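Local coordinates for DUF1955 domain-containing protein (Sulfolobus tokodaii, PDB 1WY6) that is of unknown function but folds as an archaeal all-helical repeat protein, an architecture that often serves to bind other proteins, at residues A[57-62]-A[92-97]. Sequence-based numbering, arbitrary orientation.
Sequences YMFQVL and EHVNKA
F59 and H93 have the nearest CA atoms, 7.4 Å apart, across two helical segments, 57-62 and 92-97, that cross almost at right angles (87°). The segment axes approach to 11.1 Å. H93 points at the other helix and has the largest share of the contact. Its imidazole is covered on one face by L62, whose CB lies over the ring centre, 3.6 Å from the centroid and 11° off the normal, a CH-pi contact; CD1 of L62 reaches the base of the same ring, 3.7 Å from H93 CG. The CG methylene of E92 lies over the opposite face, offset toward the rim. With CG beside its backbone N (chi1 -59°), the F59 ring swings nearer the second helix; the two rings meet at their borders, neither lying over the other, with planes nearly parallel, and F59 CD2 is 3.7 Å from H93 CD2. Farther out, F59 CZ touches CG2 of V94 at 3.8 Å. NE2 of H93 hydrogen-bonds OD2 of D63, one residue past segment 57-62 on the same helix 55-65. That bond and the aliphatic cover together probably limit the ring's rotation, and the carboxylate would probably favour a protonated imidazole in this buried joint between helices 55-65 and 92-103.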
loop_
_atom_site.group_PDB
_atom_site.type_symbol
_atom_site.label_atom_id
_atom_site.label_comp_id
_atom_site.label_asym_id
_atom_site.label_seq_id
_atom_site.Cartn_x
_atom_site.Cartn_y
_atom_site.Cartn_z
ATOM N N TYR A 57 -10.897 5.390 2.840
ATOM C CA TYR A 57 -10.246 6.284 3.806
ATOM C C TYR A 57 -8.744 6.099 4.011
ATOM O O TYR A 57 -8.049 7.038 4.411
ATOM C CB TYR A 57 -10.906 6.136 5.187
ATOM C CG TYR A 57 -12.418 6.149 5.198
ATOM C CD1 TYR A 57 -13.135 7.127 4.511
ATOM C CD2 TYR A 57 -13.133 5.192 5.924
ATOM C CE1 TYR A 57 -14.536 7.156 4.541
ATOM C CE2 TYR A 57 -14.528 5.211 5.967
ATOM C CZ TYR A 57 -15.224 6.197 5.269
ATOM O OH TYR A 57 -16.599 6.207 5.280
ATOM N N MET A 58 -8.255 4.888 3.769
ATOM C CA MET A 58 -6.848 4.571 3.979
ATOM C C MET A 58 -5.860 5.679 3.624
ATOM O O MET A 58 -5.058 6.087 4.459
ATOM C CB MET A 58 -6.462 3.296 3.224
ATOM C CG MET A 58 -5.000 2.905 3.419
ATOM S SD MET A 58 -4.550 1.328 2.675
ATOM C CE MET A 58 -5.111 0.199 3.930
ATOM N N PHE A 59 -5.926 6.184 2.401
ATOM C CA PHE A 59 -4.991 7.218 1.983
ATOM C C PHE A 59 -5.164 8.566 2.679
ATOM O O PHE A 59 -4.184 9.269 2.899
ATOM C CB PHE A 59 -5.043 7.347 0.459
ATOM C CG PHE A 59 -4.701 6.061 -0.252
ATOM C CD1 PHE A 59 -5.539 5.541 -1.234
ATOM C CD2 PHE A 59 -3.563 5.340 0.104
ATOM C CE1 PHE A 59 -5.249 4.316 -1.846
ATOM C CE2 PHE A 59 -3.264 4.121 -0.497
ATOM C CZ PHE A 59 -4.109 3.603 -1.476
ATOM N N GLN A 60 -6.395 8.926 3.032
ATOM C CA GLN A 60 -6.643 10.185 3.746
ATOM C C GLN A 60 -5.957 10.095 5.109
ATOM O O GLN A 60 -5.378 11.063 5.607
ATOM C CB GLN A 60 -8.141 10.394 3.977
ATOM C CG GLN A 60 -8.980 10.579 2.721
ATOM C CD GLN A 60 -10.474 10.531 3.024
ATOM O OE1 GLN A 60 -10.951 11.152 3.980
ATOM N NE2 GLN A 60 -11.218 9.795 2.205
ATOM N N VAL A 61 -6.050 8.917 5.720
ATOM C CA VAL A 61 -5.432 8.684 7.015
ATOM C C VAL A 61 -3.918 8.763 6.891
ATOM O O VAL A 61 -3.272 9.475 7.657
ATOM C CB VAL A 61 -5.794 7.302 7.578
ATOM C CG1 VAL A 61 -5.005 7.051 8.855
ATOM C CG2 VAL A 61 -7.296 7.226 7.852
ATOM N N LEU A 62 -3.358 8.037 5.925
ATOM C CA LEU A 62 -1.914 8.026 5.712
ATOM C C LEU A 62 -1.343 9.415 5.424
ATOM O O LEU A 62 -0.251 9.746 5.888
ATOM C CB LEU A 62 -1.546 7.070 4.572
ATOM C CG LEU A 62 -1.659 5.580 4.889
ATOM C CD1 LEU A 62 -1.309 4.767 3.654
ATOM C CD2 LEU A 62 -0.721 5.236 6.044
ATOM N N GLU A 92 2.034 7.826 -3.724
ATOM C CA GLU A 92 3.262 7.623 -2.964
ATOM C C GLU A 92 3.158 6.532 -1.899
ATOM O O GLU A 92 4.146 5.852 -1.622
ATOM C CB GLU A 92 3.709 8.933 -2.308
ATOM C CG GLU A 92 2.767 9.426 -1.229
ATOM C CD GLU A 92 3.265 10.686 -0.544
ATOM O OE1 GLU A 92 2.539 11.203 0.334
ATOM O OE2 GLU A 92 4.378 11.155 -0.883
ATOM N N HIS A 93 1.979 6.383 -1.295
ATOM C CA HIS A 93 1.772 5.365 -0.272
ATOM C C HIS A 93 1.893 3.994 -0.917
ATOM O O HIS A 93 2.601 3.126 -0.411
ATOM C CB HIS A 93 0.390 5.517 0.387
ATOM C CG HIS A 93 0.169 6.859 1.014
ATOM N ND1 HIS A 93 1.087 7.446 1.857
ATOM C CD2 HIS A 93 -0.849 7.744 0.895
ATOM C CE1 HIS A 93 0.648 8.635 2.228
ATOM N NE2 HIS A 93 -0.526 8.840 1.658
ATOM N N VAL A 94 1.206 3.806 -2.039
ATOM C CA VAL A 94 1.262 2.536 -2.748
ATOM C C VAL A 94 2.685 2.191 -3.167
ATOM O O VAL A 94 3.133 1.071 -2.964
ATOM C CB VAL A 94 0.384 2.537 -4.020
ATOM C CG1 VAL A 94 0.559 1.209 -4.766
ATOM C CG2 VAL A 94 -1.078 2.748 -3.646
ATOM N N ASN A 95 3.394 3.155 -3.749
ATOM C CA ASN A 95 4.762 2.907 -4.196
ATOM C C ASN A 95 5.683 2.549 -3.038
ATOM O O ASN A 95 6.425 1.571 -3.121
ATOM C CB ASN A 95 5.318 4.118 -4.956
ATOM C CG ASN A 95 4.619 4.345 -6.285
ATOM O OD1 ASN A 95 4.185 3.394 -6.939
ATOM N ND2 ASN A 95 4.525 5.604 -6.704
ATOM N N LYS A 96 5.639 3.327 -1.959
ATOM C CA LYS A 96 6.480 3.037 -0.801
ATOM C C LYS A 96 6.185 1.633 -0.264
ATOM O O LYS A 96 7.102 0.917 0.116
ATOM C CB LYS A 96 6.263 4.065 0.312
ATOM C CG LYS A 96 6.784 5.452 -0.016
ATOM C CD LYS A 96 6.432 6.445 1.082
ATOM C CE LYS A 96 6.851 7.863 0.705
ATOM N NZ LYS A 96 6.502 8.839 1.780
ATOM N N ALA A 97 4.907 1.250 -0.244
ATOM C CA ALA A 97 4.488 -0.076 0.230
ATOM C C ALA A 97 5.097 -1.152 -0.670
ATOM O O ALA A 97 5.531 -2.202 -0.199
ATOM C CB ALA A 97 2.976 -0.187 0.211
#